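Local coordinates for hypothetical protein (Chromobacterium violaceum, PDB 2O3I), which is of unknown function but belongs to the DUF917 family, whose two domains are related in sequence to S-methyl thiohydantoin desulfurase, at residues A17-S22 and A354-P359; C293-Q298 and D318-F323. The protein carries 2 engineered substitutions. One frame throughout, in Å; residues are numbered along the deposited sequence.

Contact 1: residues A17-S22 and A354-P359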
ATOM      1  N   ALA A  17     -10.165 -15.914  25.893  1.00 19.67           N
ATOM      2  CA  ALA A  17      -9.223 -15.163  25.064  1.00 20.34           C
ATOM      3  C   ALA A  17      -9.474 -13.664  25.161  1.00 19.79           C
ATOM      4  O   ALA A  17      -8.535 -12.869  25.075  1.00 18.23           O
ATOM      5  CB  ALA A  17      -9.313 -15.621  23.596  1.00 16.81           C
ATOM      6  N   CYS A  18     -10.742 -13.292  25.323  1.00 20.20           N
ATOM      7  CA  CYS A  18     -11.124 -11.889  25.451  1.00 21.75           C
ATOM      8  C   CYS A  18     -10.487 -11.326  26.722  1.00 23.33           C
ATOM      9  O   CYS A  18      -9.911 -10.235  26.706  1.00 25.39           O
ATOM     10  CB  CYS A  18     -12.652 -11.756  25.519  1.00 21.62           C
ATOM     11  SG  CYS A  18     -13.278 -10.047  25.759  1.00 23.55           S
ATOM     12  N   PHE A  19     -10.585 -12.069  27.821  1.00 21.50           N
ATOM     13  CA  PHE A  19      -9.995 -11.620  29.071  1.00 23.01           C
ATOM     14  C   PHE A  19      -8.468 -11.529  28.946  1.00 23.99           C
ATOM     15  O   PHE A  19      -7.853 -10.625  29.502  1.00 25.08           O
ATOM     16  CB  PHE A  19     -10.372 -12.562  30.223  1.00 23.26           C
ATOM     17  CG  PHE A  19      -9.875 -12.098  31.566  1.00 25.01           C
ATOM     18  CD1 PHE A  19     -10.481 -11.025  32.212  1.00 23.83           C
ATOM     19  CD2 PHE A  19      -8.759 -12.694  32.155  1.00 23.64           C
ATOM     20  CE1 PHE A  19      -9.980 -10.548  33.424  1.00 23.86           C
ATOM     21  CE2 PHE A  19      -8.253 -12.223  33.362  1.00 23.14           C
ATOM     22  CZ  PHE A  19      -8.861 -11.147  33.997  1.00 24.77           C
ATOM     23  N   PHE A  20      -7.854 -12.457  28.215  1.00 23.36           N
ATOM     24  CA  PHE A  20      -6.401 -12.425  28.042  1.00 23.92           C
ATOM     25  C   PHE A  20      -6.001 -11.455  26.924  1.00 23.35           C
ATOM     26  O   PHE A  20      -4.816 -11.318  26.606  1.00 26.29           O
ATOM     27  CB  PHE A  20      -5.848 -13.832  27.723  1.00 23.00           C
ATOM     28  CG  PHE A  20      -5.870 -14.781  28.902  1.00 22.61           C
ATOM     29  CD1 PHE A  20      -5.168 -14.483  30.066  1.00 20.72           C
ATOM     30  CD2 PHE A  20      -6.606 -15.966  28.852  1.00 21.80           C
ATOM     31  CE1 PHE A  20      -5.201 -15.343  31.169  1.00 21.18           C
ATOM     32  CE2 PHE A  20      -6.645 -16.833  29.947  1.00 23.51           C
ATOM     33  CZ  PHE A  20      -5.939 -16.517  31.110  1.00 21.65           C
ATOM     34  N   GLY A  21      -6.984 -10.777  26.340  1.00 19.67           N
ATOM     35  CA  GLY A  21      -6.697  -9.844  25.265  1.00 21.17           C
ATOM     36  C   GLY A  21      -6.312  -8.438  25.705  1.00 21.74           C
ATOM     37  O   GLY A  21      -6.024  -7.580  24.866  1.00 21.34           O
ATOM     38  N   SER A  22      -6.297  -8.203  27.015  1.00 22.03           N
ATOM     39  CA  SER A  22      -5.952  -6.895  27.576  1.00 22.37           C
ATOM     40  C   SER A  22      -6.773  -5.767  26.932  1.00 22.89           C
ATOM     41  O   SER A  22      -6.232  -4.722  26.566  1.00 22.11           O
ATOM     42  CB  SER A  22      -4.453  -6.622  27.398  1.00 21.09           C
ATOM     43  OG  SER A  22      -4.060  -5.430  28.067  1.00 22.07           O
ATOM     44  N   ALA A 354     -14.401  -4.163  37.713  1.00 34.50           N
ATOM     45  CA  ALA A 354     -13.069  -4.044  38.278  1.00 32.08           C
ATOM     46  C   ALA A 354     -12.035  -4.034  37.162  1.00 31.24           C
ATOM     47  O   ALA A 354     -12.321  -4.416  36.026  1.00 28.81           O
ATOM     48  CB  ALA A 354     -12.793  -5.199  39.218  1.00 30.50           C
ATOM     49  N   VAL A 355     -10.832  -3.592  37.501  1.00 29.94           N
ATOM     50  CA  VAL A 355      -9.733  -3.547  36.553  1.00 29.46           C
ATOM     51  C   VAL A 355      -8.639  -4.439  37.121  1.00 29.96           C
ATOM     52  O   VAL A 355      -8.159  -4.223  38.239  1.00 28.84           O
ATOM     53  CB  VAL A 355      -9.193  -2.115  36.381  1.00 30.84           C
ATOM     54  CG1 VAL A 355      -8.062  -2.107  35.358  1.00 30.42           C
ATOM     55  CG2 VAL A 355     -10.325  -1.176  35.955  1.00 28.17           C
ATOM     56  N   ILE A 356      -8.263  -5.454  36.350  1.00 29.75           N
ATOM     57  CA  ILE A 356      -7.238  -6.396  36.763  1.00 28.51           C
ATOM     58  C   ILE A 356      -6.016  -6.322  35.861  1.00 28.17           C
ATOM     59  O   ILE A 356      -6.131  -6.206  34.643  1.00 28.26           O
ATOM     60  CB  ILE A 356      -7.786  -7.845  36.756  1.00 29.17           C
ATOM     61  CG1 ILE A 356      -8.868  -7.985  37.831  1.00 29.84           C
ATOM     62  CG2 ILE A 356      -6.659  -8.846  37.012  1.00 27.96           C
ATOM     63  CD1 ILE A 356      -9.567  -9.338  37.850  1.00 30.46           C
ATOM     64  N   ALA A 357      -4.841  -6.369  36.477  1.00 27.58           N
ATOM     65  CA  ALA A 357      -3.598  -6.341  35.726  1.00 25.57           C
ATOM     66  C   ALA A 357      -3.005  -7.742  35.774  1.00 23.55           C
ATOM     67  O   ALA A 357      -3.041  -8.410  36.805  1.00 23.20           O
ATOM     68  CB  ALA A 357      -2.629  -5.332  36.335  1.00 23.07           C
ATOM     69  N   LEU A 358      -2.485  -8.194  34.645  1.00 23.28           N
ATOM     70  CA  LEU A 358      -1.861  -9.499  34.578  1.00 24.15           C
ATOM     71  C   LEU A 358      -0.395  -9.278  34.228  1.00 24.91           C
ATOM     72  O   LEU A 358      -0.062  -8.543  33.289  1.00 24.33           O
ATOM     73  CB  LEU A 358      -2.532 -10.368  33.509  1.00 24.51           C
ATOM     74  CG  LEU A 358      -4.041 -10.619  33.622  1.00 25.22           C
ATOM     75  CD1 LEU A 358      -4.519 -11.409  32.396  1.00 24.72           C
ATOM     76  CD2 LEU A 358      -4.357 -11.367  34.917  1.00 24.20           C
ATOM     77  N   PRO A 359       0.511  -9.887  34.995  1.00 26.05           N
ATOM     78  CA  PRO A 359       1.925  -9.697  34.678  1.00 26.34           C
ATOM     79  C   PRO A 359       2.248 -10.214  33.278  1.00 26.85           C
ATOM     80  O   PRO A 359       1.820 -11.303  32.888  1.00 25.91           O
ATOM     81  CB  PRO A 359       2.637 -10.466  35.794  1.00 27.92           C
ATOM     82  CG  PRO A 359       1.602 -11.472  36.251  1.00 29.51           C
ATOM     83  CD  PRO A 359       0.338 -10.671  36.228  1.00 26.77           C
TER
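Phe20, in the turn that ends helix 10-19, lies nearest Leu358 of strand 352-358, their CA atoms 8.5 Å apart, and no hydrogen bond joins the two backbones. Gly21 N bonds back to Cys18 O at 3.0 Å; a type I beta turn follows from Phe19 to Ser22, which leaves the helical path with positive phi (52°). From this turn two phenyl rings reach the strand, both touching a single leucine methyl, from directions roughly at right angles. Leu358 CD1 lies 3.9 Å from Phe19 CE2, and equally 3.9 Å from Phe20 CD1, meeting both rings obliquely. The first torsions differ as well and help carry the rings apart: in Phe19 CG stands anti to the backbone N (chi1 -176°), whereas in Phe20 it stands anti to the carbonyl carbon (chi1 -72°). Helix end against sheet face is the motif here, an alpha/beta packing that brings the N-terminal family region onto the C-terminal one. Ile356, two residues before Leu358 and on the same face of the strand, puts CD1 at the edge of the Phe19 ring, near its plane and 4.3 Å from CZ. Met247 of helix 244-255 touches both Phe19 and Ile356, and Leu232 of helix 225-237 packs on both phenylalanines. Phe20 also makes a cation-pi contact with Arg228.

Contact 2: residues C293-Q298 and D318-F323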
ATOM      1  N   CYS A 293     -10.532   6.124  38.044  1.00 42.27           N
ATOM      2  CA  CYS A 293      -9.550   5.311  37.353  1.00 39.03           C
ATOM      3  C   CYS A 293      -9.818   5.443  35.865  1.00 37.48           C
ATOM      4  O   CYS A 293     -10.956   5.303  35.413  1.00 35.08           O
ATOM      5  CB  CYS A 293      -9.666   3.840  37.756  1.00 38.69           C
ATOM      6  SG  CYS A 293      -8.571   2.746  36.802  1.00 35.84           S
ATOM      7  N   THR A 294      -8.769   5.718  35.106  1.00 35.52           N
ATOM      8  CA  THR A 294      -8.909   5.862  33.671  1.00 35.26           C
ATOM      9  C   THR A 294      -8.006   4.864  32.962  1.00 33.94           C
ATOM     10  O   THR A 294      -6.803   4.806  33.212  1.00 32.11           O
ATOM     11  CB  THR A 294      -8.541   7.285  33.224  1.00 35.36           C
ATOM     12  OG1 THR A 294      -9.239   8.232  34.046  1.00 35.40           O
ATOM     13  CG2 THR A 294      -8.922   7.501  31.768  1.00 32.60           C
ATOM     14  N   VAL A 295      -8.602   4.059  32.094  1.00 33.57           N
ATOM     15  CA  VAL A 295      -7.845   3.079  31.335  1.00 33.42           C
ATOM     16  C   VAL A 295      -7.737   3.610  29.905  1.00 34.53           C
ATOM     17  O   VAL A 295      -8.747   3.805  29.230  1.00 36.02           O
ATOM     18  CB  VAL A 295      -8.555   1.705  31.349  1.00 31.28           C
ATOM     19  CG1 VAL A 295      -7.777   0.697  30.507  1.00 27.92           C
ATOM     20  CG2 VAL A 295      -8.681   1.207  32.777  1.00 27.92           C
ATOM     21  N   LEU A 296      -6.512   3.870  29.459  1.00 35.41           N
ATOM     22  CA  LEU A 296      -6.293   4.394  28.116  1.00 36.89           C
ATOM     23  C   LEU A 296      -6.072   3.259  27.130  1.00 38.34           C
ATOM     24  O   LEU A 296      -5.341   2.305  27.418  1.00 39.37           O
ATOM     25  CB  LEU A 296      -5.084   5.330  28.107  1.00 39.25           C
ATOM     26  CG  LEU A 296      -5.072   6.465  29.135  1.00 41.69           C
ATOM     27  CD1 LEU A 296      -3.798   7.283  28.946  1.00 42.16           C
ATOM     28  CD2 LEU A 296      -6.307   7.345  28.979  1.00 41.31           C
ATOM     29  N   TYR A 297      -6.689   3.364  25.957  1.00 37.87           N
ATOM     30  CA  TYR A 297      -6.549   2.317  24.956  1.00 38.76           C
ATOM     31  C   TYR A 297      -6.549   2.815  23.519  1.00 40.00           C
ATOM     32  O   TYR A 297      -7.133   3.850  23.209  1.00 40.74           O
ATOM     33  CB  TYR A 297      -7.683   1.300  25.107  1.00 37.13           C
ATOM     34  CG  TYR A 297      -9.054   1.837  24.735  1.00 38.02           C
ATOM     35  CD1 TYR A 297      -9.835   2.533  25.663  1.00 38.59           C
ATOM     36  CD2 TYR A 297      -9.568   1.655  23.449  1.00 37.49           C
ATOM     37  CE1 TYR A 297     -11.099   3.034  25.317  1.00 38.54           C
ATOM     38  CE2 TYR A 297     -10.824   2.151  23.092  1.00 38.80           C
ATOM     39  CZ  TYR A 297     -11.582   2.840  24.029  1.00 39.97           C
ATOM     40  OH  TYR A 297     -12.811   3.341  23.672  1.00 39.09           O
ATOM     41  N   GLN A 298      -5.871   2.074  22.650  1.00 41.74           N
ATOM     42  CA  GLN A 298      -5.854   2.376  21.224  1.00 43.43           C
ATOM     43  C   GLN A 298      -7.012   1.460  20.826  1.00 43.34           C
ATOM     44  O   GLN A 298      -8.071   1.909  20.380  1.00 45.87           O
ATOM     45  CB  GLN A 298      -4.552   1.911  20.601  1.00 44.35           C
ATOM     46  N   ASP A 318       2.244  -5.445  30.691  1.00 25.67           N
ATOM     47  CA  ASP A 318       1.256  -6.038  31.584  1.00 25.66           C
ATOM     48  C   ASP A 318      -0.138  -5.845  31.000  1.00 25.63           C
ATOM     49  O   ASP A 318      -0.476  -4.763  30.513  1.00 23.99           O
ATOM     50  CB  ASP A 318       1.304  -5.410  32.984  1.00 25.45           C
ATOM     51  CG  ASP A 318       2.560  -5.772  33.753  1.00 27.23           C
ATOM     52  OD1 ASP A 318       3.206  -6.789  33.418  1.00 25.61           O
ATOM     53  OD2 ASP A 318       2.889  -5.046  34.713  1.00 28.34           O
ATOM     54  N   ALA A 319      -0.943  -6.899  31.048  1.00 25.62           N
ATOM     55  CA  ALA A 319      -2.299  -6.827  30.532  1.00 24.68           C
ATOM     56  C   ALA A 319      -3.193  -6.101  31.532  1.00 23.28           C
ATOM     57  O   ALA A 319      -2.974  -6.160  32.742  1.00 21.28           O
ATOM     58  CB  ALA A 319      -2.840  -8.226  30.273  1.00 23.78           C
ATOM     59  N   ILE A 320      -4.202  -5.419  31.004  1.00 22.16           N
ATOM     60  CA  ILE A 320      -5.161  -4.679  31.807  1.00 21.97           C
ATOM     61  C   ILE A 320      -6.499  -5.187  31.323  1.00 22.75           C
ATOM     62  O   ILE A 320      -6.816  -5.071  30.137  1.00 24.25           O
ATOM     63  CB  ILE A 320      -5.020  -3.163  31.552  1.00 21.54           C
ATOM     64  CG1 ILE A 320      -3.681  -2.687  32.121  1.00 20.61           C
ATOM     65  CG2 ILE A 320      -6.179  -2.405  32.179  1.00 17.71           C
ATOM     66  CD1 ILE A 320      -3.234  -1.322  31.619  1.00 19.77           C
ATOM     67  N   SER A 321      -7.272  -5.777  32.229  1.00 22.74           N
ATOM     68  CA  SER A 321      -8.564  -6.339  31.851  1.00 25.95           C
ATOM     69  C   SER A 321      -9.677  -6.043  32.838  1.00 25.20           C
ATOM     70  O   SER A 321      -9.454  -5.963  34.044  1.00 25.92           O
ATOM     71  CB  SER A 321      -8.452  -7.859  31.678  1.00 25.83           C
ATOM     72  OG  SER A 321      -7.566  -8.179  30.629  1.00 29.44           O
ATOM     73  N   TYR A 322     -10.885  -5.912  32.307  1.00 25.22           N
ATOM     74  CA  TYR A 322     -12.048  -5.622  33.125  1.00 25.30           C
ATOM     75  C   TYR A 322     -12.702  -6.910  33.600  1.00 25.72           C
ATOM     76  O   TYR A 322     -12.534  -7.979  32.997  1.00 24.12           O
ATOM     77  CB  TYR A 322     -13.093  -4.841  32.320  1.00 23.40           C
ATOM     78  CG  TYR A 322     -12.565  -3.662  31.541  1.00 26.35           C
ATOM     79  CD1 TYR A 322     -12.017  -2.558  32.192  1.00 26.95           C
ATOM     80  CD2 TYR A 322     -12.609  -3.656  30.146  1.00 26.73           C
ATOM     81  CE1 TYR A 322     -11.523  -1.475  31.470  1.00 27.45           C
ATOM     82  CE2 TYR A 322     -12.120  -2.582  29.415  1.00 26.07           C
ATOM     83  CZ  TYR A 322     -11.576  -1.497  30.082  1.00 27.77           C
ATOM     84  OH  TYR A 322     -11.060  -0.449  29.362  1.00 27.59           O
ATOM     85  N   PHE A 323     -13.432  -6.793  34.701  1.00 25.58           N
ATOM     86  CA  PHE A 323     -14.208  -7.895  35.225  1.00 26.46           C
ATOM     87  C   PHE A 323     -15.486  -7.293  35.782  1.00 28.29           C
ATOM     88  O   PHE A 323     -15.471  -6.540  36.757  1.00 27.15           O
ATOM     89  CB  PHE A 323     -13.491  -8.695  36.318  1.00 25.65           C
ATOM     90  CG  PHE A 323     -14.262  -9.922  36.737  1.00 27.51           C
ATOM     91  CD1 PHE A 323     -15.316  -9.829  37.652  1.00 26.40           C
ATOM     92  CD2 PHE A 323     -14.031 -11.147  36.109  1.00 28.46           C
ATOM     93  CE1 PHE A 323     -16.134 -10.931  37.924  1.00 26.67           C
ATOM     94  CE2 PHE A 323     -14.848 -12.261  36.377  1.00 27.00           C
ATOM     95  CZ  PHE A 323     -15.899 -12.149  37.282  1.00 26.57           C
TER
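Strands 292-297 and 319-324 come closest at Val295 and Ile320, whose CA atoms are 8.2 Å apart, too far for backbone pairing, and no hydrogen bond crosses between the segments. Contact is left to three buried side chains, with Val295 meeting the other two. Its CB bond points at the opposing segment, and its two methyls divide the work. Val295 CG1, anti to the backbone N (chi1 178°), touches Ile320 CG2 at 3.9 Å, the two aliphatic chains lying antiparallel alongside one another. Val295 CG1 also lies 3.7 Å from Tyr322 OH, a van der Waals approach to a polar atom. The other branch, Val295 CG2, sits at the edge of the tyrosine ring, near its plane, 4.1 Å from Tyr322 CE1. The valine and the tyrosine point at each other, and the valine meets the phenol end and rim of the ring. The hydroxyl is not left to apolar company: Asn334 ND2 of helix 334-337 hydrogen-bonds to it, which should limit how far the ring end can move beside the valine. Ile320 presents its CG2 branch from a strand whose next residue, Ser321, turns its CB bond away from segment 293-298. The two strands belong to one antiparallel sheet, branched or curled, in which they are not paired with each other, so they meet through side chains. Strand 292-297 is hydrogen-bonded between strands 283-287 and 301-306, while strand 319-324 pairs with 352-358. Val284 of strand 283-287 and Ser301 of strand 301-306 each touch both Val295 and Tyr322, and Leu337 of helix 334-337 packs against the tyrosine.

Overall arrangement
Both contacts are buried and lie on the same side of the chain's centre, their own centres about 8 Å apart; contact 2 is nested within the long loop closed by contact 1. Strands 352-358 and 319-324, one from each contact, are neighbours in the same antiparallel sheet, joined at Ile356 N and Ser321 O. Contact 1 packs the end of a helix on this sheet and unites distant parts of the sequence, using two aromatic rings against leucine and isoleucine. Contact 2 stays within the sheet, between strands close in sequence, and includes a phenol oxygen. Ser321 also links them, its OG probably hydrogen-bonded to Phe19 O.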